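Local coordinates for EDTA monooxygenase (EDTA-degrading bacterium BNC1, PDB 5DQP), which probably acts as a flavin-dependent monooxygenase that uses reduced FMN and molecular oxygen in the breakdown of EDTA, at residues N20-G25 against V67-P72; A283-G288 against M355-G360; L12-V17 against A30-L35; R49-F54 against R419-L424; E24-R29 against Y38-E43. All coordinates share one frame; numbering follows the deposited sequence.

All five contacts sit around a parallel beta barrel of the luciferase-like (TIM-barrel) kind. Interactions 1, 3 and 5 cluster around the long loop that leaves strand 7-11 for helix 35-47, with interaction 1 reaching the next loop and interaction 5 the helix: their centres lie 6 to 10 Å apart, they touch one another, and each also reaches the second subunit. Interaction 4 is about 22 Å from interaction 3 between centres, yet Leu12 N meets Phe54 O where strands 7-11 and 52-55 pair. Interaction 2 falls between the two halves of interaction 4 in sequence, their centres about 29 Å apart; its strand 358-360 belongs to the same sheet. The first loop thus links barrel, neighbouring loop and dimer partner.

Interaction 1. Residues N20-G25 against V67-P72; sequences NSWNEG and VRPEYP
Trp22 has its CG tucked between the backbone N and the carbonyl carbon (chi1 60°), and Arg68 turns its own CG the same way (chi1 55°), which lays the indole against the start of the arginine chain. The contact is CH-pi over one face of the ring. Arg68 CB stands 3.6 Å from the centroid of the five-membered ring of Trp22, only 10° off the normal, and Pro69 CD sits 3.7 Å from the centroid of the six-membered ring. The nearest ring atom to Pro69 CD is Trp22 CZ3, at 3.5 Å. Beyond CB the Arg68 chain bends at chi2 and heads away from the indole, passing Ser21, whose OG is 3.7 Å from Arg68 CG. Ser21 OG bonds to Ser15 OG and Leu18 O, and Arg68 NE donates to Gly16 O. Phe179 and Pro178 of the second subunit pack on Trp22 too, making this buried patch part of the dimer interface. In the barrel it joins two loops that follow neighbouring parallel strands: segment 20-25 lies between strand 7-11 and helix 35-47, while the loop holding Arg68 and Pro69 runs from strand 52-55 to helix 75-85.

Interaction 2. Residues A283-G288 against M355-G360; sequences AEYEAG and MRLIAG
Tyr285, near the end of helix 275-287, reaches over to Arg356 and Leu357, which lead into strand 358-360 of the TIM-barrel-like sheet. The apolar part is a CH-pi contact: Leu357 comes from the opposite direction and sets CD2 over the centre of the phenol ring, 3.8 Å from the Tyr285 ring centroid and 6° off its normal. Leu357 also leans on Val268 and Leu270 of strand 262-271, so the ring rests on a side chain anchored to the sheet. The polar part is a hydrogen bond from Arg356 to the phenol oxygen. With CG of Tyr285 opposite the main-chain nitrogen (chi1 164°), the hydroxyl is carried out to the arginine, whose chain bends at chi3. Replacing Tyr285 by an alanine would probably leave Leu357 CD2 without its aromatic cover and Arg356 without the phenol oxygen beside it. Arg356 NE points nearly straight, at 170°, to Tyr285 OH at the guanidinium edge, but the modelled 2.4 Å is shorter than such a bond normally is, which makes the exact placing of the two groups doubtful.

Interaction 3. Residues L12-V17 against A30-L35; sequences LNSSGV and ARIFDL
In the first loop of the barrel, between strand 7-11 and helix 35-47, a type II' beta turn from Asn13 to Gly16 holds Ser14 and Ser15 against Ile32 and Arg31. Ile32 points at the turn and does most of the touching: its CG2 is 3.5 Å from Ser14 OG and 3.6 Å from Ser15 CB. Its CD1 also lies close to Ser14 OG, so two methyls of Ile32 press on the hydroxyl from the same side. That CG2 takes the position anti to the carbonyl carbon, beside the backbone N, from which it meets both serines. Arg31 reaches in with an extended chain and brings NH2 to 3.5 Å from Ser15 CB, a contact without polar character. The two buried serine hydroxyls find partners elsewhere: Ser14 OG bonds to Pro69 O, and that of Ser15 turns to Ser21. The Arg31 guanidinium bonds to the carbonyl oxygens of Trp22, Ser21 and Asn28. Here the returning part of a beta-alpha loop folds back on its own tight turn before the helix begins, an arrangement belonging to a beta-alpha unit of a TIM-barrel fold.

Interaction 4. Residues R49-F54 against R419-L424; sequences RIDAFF and RERLGL
Arg421 meets Asp51 along most of its length, running from the last turn of helix 418-421 to the start of strand 52-55. Its CB points at the strand segment, and with CG anti to the backbone N (chi1 180°) the chain sets out toward Asp51. CG comes first, 3.4 Å from Asp51 OD1. CD follows, closer still at 3.2 Å from Asp51 OD1, so the aliphatic part slides past this carboxylate oxygen; CD also lies 4.0 Å from Asp51 CB. A bend at chi3 (-49°) then swings the head aside: NE stays 4.5 Å from Asp51 OD1, beyond a salt bridge. That carboxylate instead pairs with Arg5 through OD1 and takes Leu8 N on OD2, tying it to the neighbouring strand 7-11 of the parallel barrel sheet. On the helix side, Gly423 ends the turn in a Schellman motif. At the tip, Arg421 NH2 donates to the carbonyl oxygens of Asp88 and Glu415. A leucine in place of Arg421 would probably leave Asp51 O without its guanidinium donor and remove the NH2 donor shared by Asp88 O and Glu415 O. The other tip nitrogen, Arg421 NH1, donates to Asp51 O over 3.0 Å, on a lone pair in the carbonyl plane, although the N-H...O angle is a bent 135°.

Interaction 5. Residues E24-R29 against Y38-E43; sequences EGRGNR and YIRSAE
Arg26 and Arg40 bring their guanidinium groups together at the protein surface, NH2 to NH2 at 3.3 Å. Both atoms are donors carrying like charge, so this is proximity and not a bond; the two planes lie only 20° apart, and the approach is oblique to each. The chains arrive differently. Arg40 starts out trans to its main-chain N and runs extended off helix 35-47, while Arg26 folds twice, at chi2 (52°) and chi3 (73°), to turn its head across. One step outward, Arg26 NH1 makes a salt bridge with Asp390 OD2, which probably offsets part of the repulsion and fixes the head beside its neighbour. Arg40 rests on Pro389, the residue just before that aspartate in sequence. Further out, the Arg26 backbone is set by a type II' beta turn from Glu24 to Gly27, closed by Gly27 N to Glu24 O at 2.9 Å. Past that turn, Arg29 hydrogen-bonds Gly173 O and Glu170 O of the second subunit. The arrangement is that of a turn in a beta-alpha loop lying beside the helix it leads into, on the outer layer of a TIM-barrel-like fold.

Interaction 1. Residues N20-G25 against V67-P72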
# COMPACT_ATOMS: atom_id res chain seq x y z
N ASN A 20 14.53 -14.39 17.09
CA ASN A 20 14.80 -15.62 16.36
C ASN A 20 13.53 -16.28 15.81
O ASN A 20 13.59 -17.43 15.38
CB ASN A 20 15.55 -16.61 17.26
CG ASN A 20 16.29 -17.63 16.47
OD1 ASN A 20 16.87 -17.33 15.42
ND2 ASN A 20 16.23 -18.88 16.92
N SER A 21 12.40 -15.57 15.81
CA SER A 21 11.13 -16.23 15.52
C SER A 21 11.11 -16.81 14.11
O SER A 21 10.43 -17.81 13.87
CB SER A 21 9.95 -15.27 15.73
OG SER A 21 10.03 -14.08 14.94
N TRP A 22 11.89 -16.25 13.18
CA TRP A 22 11.80 -16.79 11.83
C TRP A 22 12.50 -18.13 11.67
O TRP A 22 12.34 -18.76 10.62
CB TRP A 22 12.34 -15.80 10.81
CG TRP A 22 13.76 -15.38 10.95
CD1 TRP A 22 14.58 -15.56 12.04
CD2 TRP A 22 14.54 -14.69 9.96
NE1 TRP A 22 15.81 -15.00 11.79
CE2 TRP A 22 15.82 -14.48 10.52
CE3 TRP A 22 14.29 -14.25 8.66
CZ2 TRP A 22 16.85 -13.83 9.82
CZ3 TRP A 22 15.32 -13.60 7.95
CH2 TRP A 22 16.57 -13.39 8.54
N ASN A 23 13.29 -18.56 12.65
CA ASN A 23 13.85 -19.90 12.69
C ASN A 23 13.00 -20.88 13.52
O ASN A 23 13.39 -22.04 13.66
CB ASN A 23 15.28 -19.85 13.24
CG ASN A 23 16.29 -19.36 12.21
OD1 ASN A 23 16.31 -19.82 11.06
ND2 ASN A 23 17.14 -18.41 12.62
N GLU A 24 11.86 -20.44 14.06
CA GLU A 24 10.98 -21.26 14.88
C GLU A 24 9.79 -21.75 14.05
O GLU A 24 9.69 -21.47 12.85
CB GLU A 24 10.48 -20.46 16.09
CG GLU A 24 11.54 -20.04 17.07
CD GLU A 24 12.02 -21.20 17.88
OE1 GLU A 24 11.44 -22.30 17.71
OE2 GLU A 24 12.97 -21.03 18.68
N GLY A 25 8.87 -22.47 14.70
CA GLY A 25 7.80 -23.09 13.94
C GLY A 25 8.41 -24.08 12.95
O GLY A 25 9.27 -24.89 13.31
N VAL A 67 18.54 -11.09 14.30
CA VAL A 67 17.22 -10.49 14.50
C VAL A 67 16.44 -10.54 13.20
O VAL A 67 16.83 -9.93 12.20
CB VAL A 67 17.29 -9.04 15.00
CG1 VAL A 67 15.89 -8.50 15.19
CG2 VAL A 67 18.07 -8.98 16.32
N ARG A 68 15.33 -11.27 13.21
CA ARG A 68 14.47 -11.30 12.05
C ARG A 68 14.14 -9.86 11.61
O ARG A 68 14.03 -8.96 12.46
CB ARG A 68 13.20 -12.10 12.36
CG ARG A 68 12.44 -11.61 13.57
CD ARG A 68 11.24 -10.78 13.17
NE ARG A 68 10.70 -10.04 14.30
CZ ARG A 68 11.31 -9.00 14.88
NH1 ARG A 68 12.50 -8.57 14.43
NH2 ARG A 68 10.75 -8.39 15.91
N PRO A 69 14.04 -9.60 10.30
CA PRO A 69 13.60 -8.27 9.85
C PRO A 69 12.13 -8.06 10.22
O PRO A 69 11.28 -8.89 9.93
CB PRO A 69 13.80 -8.32 8.34
CG PRO A 69 13.72 -9.77 7.98
CD PRO A 69 14.22 -10.55 9.18
N GLU A 70 11.85 -6.95 10.91
CA GLU A 70 10.50 -6.72 11.42
C GLU A 70 9.56 -6.19 10.35
O GLU A 70 8.35 -6.44 10.42
CB GLU A 70 10.54 -5.73 12.60
CG GLU A 70 9.22 -5.71 13.36
CD GLU A 70 9.22 -4.77 14.56
OE1 GLU A 70 8.11 -4.35 15.02
OE2 GLU A 70 10.32 -4.43 15.04
N TYR A 71 10.09 -5.49 9.35
CA TYR A 71 9.30 -4.77 8.36
C TYR A 71 9.61 -5.27 6.95
O TYR A 71 10.13 -4.52 6.12
CB TYR A 71 9.57 -3.27 8.48
CG TYR A 71 9.79 -2.78 9.92
CD1 TYR A 71 8.75 -2.80 10.85
CD2 TYR A 71 11.01 -2.26 10.32
CE1 TYR A 71 8.94 -2.33 12.14
CE2 TYR A 71 11.21 -1.79 11.63
CZ TYR A 71 10.16 -1.82 12.51
OH TYR A 71 10.33 -1.36 13.79
N PRO A 72 9.28 -6.53 6.63
CA PRO A 72 9.62 -7.03 5.29
C PRO A 72 8.82 -6.38 4.15
O PRO A 72 9.25 -6.49 2.99
CB PRO A 72 9.37 -8.55 5.40
CG PRO A 72 8.42 -8.69 6.53
CD PRO A 72 8.74 -7.59 7.50

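Interaction 2. Residues A283-G288 against M355-G360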
# COMPACT_ATOMS: atom_id res chain seq x y z
N ALA A 283 11.88 -21.44 29.87
CA ALA A 283 13.26 -21.91 29.76
C ALA A 283 13.78 -21.73 28.34
O ALA A 283 14.89 -21.23 28.14
CB ALA A 283 13.37 -23.36 30.22
N GLU A 284 12.97 -22.09 27.34
CA GLU A 284 13.36 -21.87 25.95
C GLU A 284 13.64 -20.40 25.68
O GLU A 284 14.65 -20.05 25.06
CB GLU A 284 12.26 -22.37 25.01
CG GLU A 284 12.04 -23.86 25.00
CD GLU A 284 10.75 -24.24 24.27
OE1 GLU A 284 10.15 -23.36 23.58
OE2 GLU A 284 10.32 -25.41 24.39
N TYR A 285 12.73 -19.53 26.10
CA TYR A 285 12.93 -18.10 25.86
C TYR A 285 14.20 -17.61 26.55
O TYR A 285 14.99 -16.86 25.95
CB TYR A 285 11.70 -17.33 26.35
CG TYR A 285 11.92 -15.86 26.52
CD1 TYR A 285 11.91 -15.00 25.44
CD2 TYR A 285 12.11 -15.31 27.78
CE1 TYR A 285 12.10 -13.64 25.60
CE2 TYR A 285 12.29 -13.96 27.95
CZ TYR A 285 12.29 -13.14 26.85
OH TYR A 285 12.47 -11.79 27.01
N GLU A 286 14.42 -18.03 27.79
CA GLU A 286 15.61 -17.58 28.51
C GLU A 286 16.88 -18.17 27.90
O GLU A 286 17.91 -17.49 27.81
CB GLU A 286 15.49 -17.91 29.99
CG GLU A 286 14.33 -17.16 30.66
CD GLU A 286 14.77 -16.26 31.81
OE1 GLU A 286 15.99 -16.03 31.97
OE2 GLU A 286 13.89 -15.79 32.56
N ALA A 287 16.82 -19.43 27.46
CA ALA A 287 17.95 -20.01 26.75
C ALA A 287 18.28 -19.25 25.46
O ALA A 287 19.36 -19.47 24.89
CB ALA A 287 17.67 -21.48 26.45
N GLY A 288 17.40 -18.36 25.00
CA GLY A 288 17.70 -17.49 23.89
C GLY A 288 18.20 -16.12 24.30
O GLY A 288 18.30 -15.23 23.44
N MET A 355 8.59 -7.82 33.14
CA MET A 355 8.87 -6.61 32.39
C MET A 355 9.04 -6.90 30.90
O MET A 355 8.77 -6.04 30.06
CB MET A 355 10.12 -5.91 32.93
CG MET A 355 9.98 -5.36 34.35
SD MET A 355 8.46 -4.41 34.58
CE MET A 355 8.80 -2.90 33.69
N ARG A 356 9.46 -8.12 30.56
CA ARG A 356 9.63 -8.54 29.18
C ARG A 356 8.35 -9.12 28.57
O ARG A 356 7.97 -8.74 27.46
CB ARG A 356 10.77 -9.56 29.10
CG ARG A 356 12.07 -9.10 29.78
CD ARG A 356 13.07 -10.26 29.88
NE ARG A 356 13.78 -10.49 28.62
CZ ARG A 356 14.99 -9.99 28.34
NH1 ARG A 356 15.64 -9.25 29.23
NH2 ARG A 356 15.54 -10.24 27.16
N LEU A 357 7.66 -10.01 29.29
CA LEU A 357 6.48 -10.66 28.73
C LEU A 357 5.53 -11.11 29.85
O LEU A 357 5.83 -10.98 31.03
CB LEU A 357 6.89 -11.83 27.83
CG LEU A 357 7.92 -12.82 28.39
CD1 LEU A 357 7.30 -13.61 29.51
CD2 LEU A 357 8.47 -13.77 27.31
N ILE A 358 4.37 -11.60 29.45
CA ILE A 358 3.36 -12.09 30.37
C ILE A 358 3.28 -13.60 30.16
O ILE A 358 2.65 -14.08 29.22
CB ILE A 358 2.00 -11.41 30.16
CG1 ILE A 358 2.07 -9.89 30.35
CG2 ILE A 358 0.99 -12.01 31.13
CD1 ILE A 358 2.34 -9.45 31.80
N ALA A 359 3.94 -14.37 31.02
CA ALA A 359 3.91 -15.82 30.92
C ALA A 359 2.82 -16.36 31.83
O ALA A 359 2.64 -15.88 32.95
CB ALA A 359 5.27 -16.41 31.29
N GLY A 360 2.08 -17.36 31.35
CA GLY A 360 1.04 -17.96 32.17
C GLY A 360 0.20 -18.93 31.37
O GLY A 360 0.39 -19.10 30.16

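Interaction 3. Residues L12-V17 against A30-L35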
# COMPACT_ATOMS: atom_id res chain seq x y z
N LEU A 12 0.92 -8.20 13.65
CA LEU A 12 1.03 -9.17 12.57
C LEU A 12 2.37 -9.16 11.84
O LEU A 12 2.53 -9.94 10.89
CB LEU A 12 -0.11 -8.96 11.55
CG LEU A 12 -0.84 -10.28 11.25
CD1 LEU A 12 -1.50 -10.89 12.51
CD2 LEU A 12 -1.86 -10.11 10.14
N ASN A 13 3.34 -8.37 12.27
CA ASN A 13 4.59 -8.24 11.52
C ASN A 13 5.38 -9.54 11.43
O ASN A 13 5.61 -10.23 12.43
CB ASN A 13 5.47 -7.18 12.16
CG ASN A 13 4.89 -5.80 12.03
OD1 ASN A 13 3.97 -5.45 12.73
ND2 ASN A 13 5.44 -5.01 11.14
N SER A 14 5.85 -9.84 10.22
CA SER A 14 6.99 -10.75 10.00
C SER A 14 6.71 -12.09 10.67
O SER A 14 5.64 -12.68 10.46
CB SER A 14 8.26 -10.04 10.45
OG SER A 14 9.39 -10.87 10.23
N SER A 15 7.65 -12.63 11.46
CA SER A 15 7.56 -14.00 11.97
C SER A 15 7.17 -14.06 13.44
O SER A 15 7.07 -15.15 14.00
CB SER A 15 8.89 -14.72 11.77
OG SER A 15 9.96 -13.98 12.34
N GLY A 16 6.92 -12.92 14.06
CA GLY A 16 6.76 -12.84 15.50
C GLY A 16 7.67 -11.77 16.08
O GLY A 16 8.60 -11.29 15.43
N VAL A 17 7.38 -11.42 17.34
CA VAL A 17 8.14 -10.37 18.02
C VAL A 17 9.52 -10.87 18.47
O VAL A 17 10.47 -10.08 18.52
CB VAL A 17 7.36 -9.77 19.20
CG1 VAL A 17 6.95 -10.83 20.16
CG2 VAL A 17 8.23 -8.75 19.94
N ALA A 30 12.07 -17.80 4.85
CA ALA A 30 11.49 -17.09 3.71
C ALA A 30 9.97 -16.93 3.80
O ALA A 30 9.39 -16.28 2.92
CB ALA A 30 11.86 -17.83 2.41
N ARG A 31 9.30 -17.49 4.81
CA ARG A 31 7.85 -17.32 4.89
C ARG A 31 7.44 -15.89 5.23
O ARG A 31 6.28 -15.54 5.01
CB ARG A 31 7.25 -18.27 5.93
CG ARG A 31 7.75 -17.98 7.33
CD ARG A 31 7.23 -19.00 8.30
NE ARG A 31 7.27 -18.49 9.66
CZ ARG A 31 8.30 -18.64 10.47
NH1 ARG A 31 9.40 -19.28 10.04
NH2 ARG A 31 8.23 -18.16 11.71
N ILE A 32 8.35 -15.06 5.77
CA ILE A 32 7.95 -13.68 6.03
C ILE A 32 7.80 -12.88 4.75
O ILE A 32 7.33 -11.73 4.79
CB ILE A 32 8.93 -12.96 6.98
CG1 ILE A 32 10.30 -12.76 6.33
CG2 ILE A 32 9.07 -13.74 8.29
CD1 ILE A 32 11.26 -11.95 7.20
N PHE A 33 8.18 -13.44 3.61
CA PHE A 33 7.99 -12.79 2.32
C PHE A 33 6.84 -13.39 1.52
O PHE A 33 6.71 -13.10 0.33
CB PHE A 33 9.29 -12.86 1.52
CG PHE A 33 10.48 -12.29 2.26
CD1 PHE A 33 10.53 -10.93 2.56
CD2 PHE A 33 11.53 -13.11 2.67
CE1 PHE A 33 11.61 -10.39 3.23
CE2 PHE A 33 12.61 -12.58 3.36
CZ PHE A 33 12.65 -11.22 3.63
N ASP A 34 5.99 -14.19 2.16
CA ASP A 34 4.90 -14.89 1.50
C ASP A 34 3.58 -14.34 2.02
O ASP A 34 3.32 -14.37 3.22
CB ASP A 34 5.02 -16.39 1.76
CG ASP A 34 3.85 -17.19 1.16
OD1 ASP A 34 3.07 -16.63 0.36
OD2 ASP A 34 3.72 -18.39 1.48
N LEU A 35 2.73 -13.87 1.10
CA LEU A 35 1.44 -13.34 1.50
C LEU A 35 0.66 -14.34 2.35
O LEU A 35 -0.02 -13.96 3.32
CB LEU A 35 0.63 -12.94 0.25
CG LEU A 35 -0.81 -12.48 0.49
CD1 LEU A 35 -0.85 -11.22 1.42
CD2 LEU A 35 -1.50 -12.25 -0.88

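Interaction 4. Residues R49-F54 against R419-L424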
# COMPACT_ATOMS: atom_id res chain seq x y z
N ARG A 49 -12.45 -13.36 16.25
CA ARG A 49 -13.12 -12.05 16.28
C ARG A 49 -12.21 -10.93 16.79
O ARG A 49 -12.68 -9.94 17.36
CB ARG A 49 -14.39 -12.09 17.13
CG ARG A 49 -15.35 -13.21 16.81
CD ARG A 49 -15.66 -13.31 15.32
NE ARG A 49 -16.54 -14.45 15.06
CZ ARG A 49 -16.37 -15.36 14.11
NH1 ARG A 49 -15.33 -15.30 13.28
NH2 ARG A 49 -17.25 -16.34 13.99
N ILE A 50 -10.89 -11.08 16.63
CA ILE A 50 -10.02 -9.95 16.93
C ILE A 50 -10.52 -8.74 16.16
O ILE A 50 -11.00 -8.86 15.03
CB ILE A 50 -8.56 -10.29 16.60
CG1 ILE A 50 -8.10 -11.52 17.40
CG2 ILE A 50 -7.64 -9.13 16.91
CD1 ILE A 50 -8.41 -11.49 18.90
N ASP A 51 -10.47 -7.56 16.79
CA ASP A 51 -11.03 -6.39 16.13
C ASP A 51 -10.18 -5.94 14.94
O ASP A 51 -10.73 -5.56 13.90
CB ASP A 51 -11.22 -5.25 17.12
CG ASP A 51 -12.24 -5.59 18.17
OD1 ASP A 51 -13.43 -5.72 17.81
OD2 ASP A 51 -11.85 -5.77 19.35
N ALA A 52 -8.85 -5.99 15.06
CA ALA A 52 -8.00 -5.59 13.93
C ALA A 52 -6.62 -6.21 14.09
O ALA A 52 -6.19 -6.50 15.21
CB ALA A 52 -7.88 -4.06 13.84
N PHE A 53 -5.93 -6.42 12.96
CA PHE A 53 -4.51 -6.67 13.05
C PHE A 53 -3.78 -5.32 13.03
O PHE A 53 -4.35 -4.28 12.72
CB PHE A 53 -4.01 -7.60 11.92
CG PHE A 53 -4.22 -7.05 10.51
CD1 PHE A 53 -3.31 -6.18 9.94
CD2 PHE A 53 -5.33 -7.44 9.75
CE1 PHE A 53 -3.50 -5.67 8.67
CE2 PHE A 53 -5.53 -6.95 8.47
CZ PHE A 53 -4.62 -6.06 7.93
N PHE A 54 -2.51 -5.36 13.41
CA PHE A 54 -1.69 -4.17 13.42
C PHE A 54 -0.34 -4.48 12.77
O PHE A 54 0.26 -5.52 13.03
CB PHE A 54 -1.49 -3.67 14.86
CG PHE A 54 -0.41 -2.64 15.01
CD1 PHE A 54 -0.53 -1.40 14.41
CD2 PHE A 54 0.72 -2.90 15.78
CE1 PHE A 54 0.44 -0.44 14.56
CE2 PHE A 54 1.71 -1.93 15.94
CZ PHE A 54 1.57 -0.71 15.33
N ARG A 419 -14.34 1.87 12.38
CA ARG A 419 -14.85 2.99 13.19
C ARG A 419 -16.12 2.59 13.96
O ARG A 419 -16.27 2.93 15.14
CB ARG A 419 -15.08 4.21 12.31
CG ARG A 419 -15.78 5.36 13.01
CD ARG A 419 -15.70 6.68 12.22
NE ARG A 419 -14.34 7.06 11.88
CZ ARG A 419 -13.47 7.61 12.73
NH1 ARG A 419 -13.84 7.87 13.97
NH2 ARG A 419 -12.23 7.92 12.34
N GLU A 420 -17.03 1.85 13.32
CA GLU A 420 -18.25 1.46 14.03
C GLU A 420 -18.01 0.31 15.00
O GLU A 420 -18.59 0.28 16.10
CB GLU A 420 -19.35 1.11 13.02
CG GLU A 420 -19.77 2.32 12.17
CD GLU A 420 -20.67 1.98 10.98
OE1 GLU A 420 -20.40 0.97 10.29
OE2 GLU A 420 -21.64 2.74 10.73
N ARG A 421 -17.18 -0.66 14.63
CA ARG A 421 -16.81 -1.73 15.56
C ARG A 421 -16.25 -1.16 16.88
O ARG A 421 -16.57 -1.64 17.97
CB ARG A 421 -15.79 -2.66 14.89
CG ARG A 421 -15.32 -3.83 15.78
CD ARG A 421 -14.58 -4.86 14.96
NE ARG A 421 -15.33 -5.25 13.77
CZ ARG A 421 -14.76 -5.63 12.63
NH1 ARG A 421 -13.43 -5.69 12.57
NH2 ARG A 421 -15.49 -5.98 11.58
N LEU A 422 -15.41 -0.13 16.78
CA LEU A 422 -14.77 0.47 17.94
C LEU A 422 -15.67 1.44 18.71
O LEU A 422 -15.24 1.94 19.75
CB LEU A 422 -13.50 1.20 17.50
CG LEU A 422 -12.47 0.22 16.93
CD1 LEU A 422 -11.21 0.96 16.54
CD2 LEU A 422 -12.18 -0.82 17.99
N GLY A 423 -16.87 1.73 18.22
CA GLY A 423 -17.76 2.60 18.96
C GLY A 423 -17.37 4.05 18.91
O GLY A 423 -17.74 4.81 19.81
N LEU A 424 -16.64 4.48 17.88
CA LEU A 424 -16.09 5.82 17.77
C LEU A 424 -17.05 6.78 17.07
O LEU A 424 -17.92 6.36 16.31
CB LEU A 424 -14.76 5.77 17.02
CG LEU A 424 -13.59 5.09 17.74
CD1 LEU A 424 -12.46 4.87 16.74
CD2 LEU A 424 -13.09 5.90 18.98

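Interaction 5. Residues E24-R29 against Y38-E43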
# COMPACT_ATOMS: atom_id res chain seq x y z
N GLU A 24 11.86 -20.44 14.06
CA GLU A 24 10.98 -21.26 14.88
C GLU A 24 9.79 -21.75 14.05
O GLU A 24 9.69 -21.47 12.85
CB GLU A 24 10.48 -20.46 16.09
CG GLU A 24 11.54 -20.04 17.07
CD GLU A 24 12.02 -21.20 17.88
OE1 GLU A 24 11.44 -22.30 17.71
OE2 GLU A 24 12.97 -21.03 18.68
N GLY A 25 8.87 -22.47 14.70
CA GLY A 25 7.80 -23.09 13.94
C GLY A 25 8.41 -24.08 12.95
O GLY A 25 9.27 -24.89 13.31
N ARG A 26 7.97 -24.03 11.70
CA ARG A 26 8.57 -24.93 10.72
C ARG A 26 9.93 -24.44 10.21
O ARG A 26 10.57 -25.13 9.41
CB ARG A 26 7.59 -25.16 9.57
CG ARG A 26 6.52 -26.23 9.87
CD ARG A 26 5.78 -25.97 11.19
NE ARG A 26 4.83 -24.85 11.10
CZ ARG A 26 4.37 -24.19 12.16
NH1 ARG A 26 4.76 -24.54 13.38
NH2 ARG A 26 3.51 -23.19 12.01
N GLY A 27 10.38 -23.26 10.65
CA GLY A 27 11.76 -22.84 10.45
C GLY A 27 12.13 -22.34 9.07
O GLY A 27 13.32 -22.29 8.76
N ASN A 28 11.16 -21.97 8.24
CA ASN A 28 11.44 -21.45 6.90
C ASN A 28 11.53 -19.93 6.98
O ASN A 28 10.52 -19.23 7.00
CB ASN A 28 10.37 -21.91 5.90
CG ASN A 28 10.62 -21.39 4.47
OD1 ASN A 28 11.66 -20.78 4.19
ND2 ASN A 28 9.66 -21.63 3.58
N ARG A 29 12.75 -19.41 7.00
CA ARG A 29 12.88 -17.97 7.16
C ARG A 29 12.18 -17.20 6.04
O ARG A 29 11.75 -16.06 6.25
CB ARG A 29 14.37 -17.59 7.24
CG ARG A 29 15.01 -18.01 8.58
CD ARG A 29 16.48 -17.52 8.68
NE ARG A 29 17.38 -18.11 7.69
CZ ARG A 29 18.01 -19.28 7.84
NH1 ARG A 29 17.84 -20.00 8.93
NH2 ARG A 29 18.80 -19.74 6.88
N TYR A 38 0.81 -14.17 6.01
CA TYR A 38 -0.02 -13.17 6.68
C TYR A 38 -1.49 -13.51 6.59
O TYR A 38 -2.24 -13.25 7.53
CB TYR A 38 0.28 -11.78 6.11
CG TYR A 38 1.75 -11.49 6.25
CD1 TYR A 38 2.25 -10.95 7.44
CD2 TYR A 38 2.64 -11.80 5.24
CE1 TYR A 38 3.60 -10.72 7.61
CE2 TYR A 38 4.00 -11.57 5.38
CZ TYR A 38 4.48 -11.05 6.59
OH TYR A 38 5.83 -10.82 6.76
N ILE A 39 -1.93 -14.11 5.48
CA ILE A 39 -3.31 -14.57 5.39
C ILE A 39 -3.60 -15.54 6.53
O ILE A 39 -4.62 -15.43 7.21
CB ILE A 39 -3.60 -15.22 4.03
CG1 ILE A 39 -3.31 -14.26 2.87
CG2 ILE A 39 -5.07 -15.70 3.96
CD1 ILE A 39 -4.05 -12.96 2.95
N ARG A 40 -2.70 -16.51 6.72
CA ARG A 40 -2.89 -17.49 7.78
C ARG A 40 -3.10 -16.80 9.13
O ARG A 40 -4.04 -17.13 9.87
CB ARG A 40 -1.70 -18.45 7.83
CG ARG A 40 -1.81 -19.59 8.87
CD ARG A 40 -0.90 -20.79 8.45
NE ARG A 40 -0.57 -21.70 9.56
CZ ARG A 40 0.30 -22.71 9.47
NH1 ARG A 40 0.94 -22.96 8.33
NH2 ARG A 40 0.54 -23.47 10.54
N SER A 41 -2.27 -15.81 9.44
CA SER A 41 -2.40 -15.14 10.73
C SER A 41 -3.66 -14.29 10.78
O SER A 41 -4.30 -14.20 11.84
CB SER A 41 -1.18 -14.27 11.02
OG SER A 41 -0.13 -15.09 11.45
N ALA A 42 -4.01 -13.63 9.67
CA ALA A 42 -5.19 -12.78 9.73
C ALA A 42 -6.46 -13.61 9.83
O ALA A 42 -7.42 -13.20 10.50
CB ALA A 42 -5.25 -11.84 8.51
N GLU A 43 -6.49 -14.78 9.18
CA GLU A 43 -7.63 -15.69 9.29
C GLU A 43 -7.73 -16.31 10.69
O GLU A 43 -8.84 -16.59 11.16
CB GLU A 43 -7.55 -16.79 8.22
CG GLU A 43 -7.95 -16.39 6.78
CD GLU A 43 -9.49 -16.23 6.53
OE1 GLU A 43 -9.88 -16.02 5.35
OE2 GLU A 43 -10.31 -16.30 7.49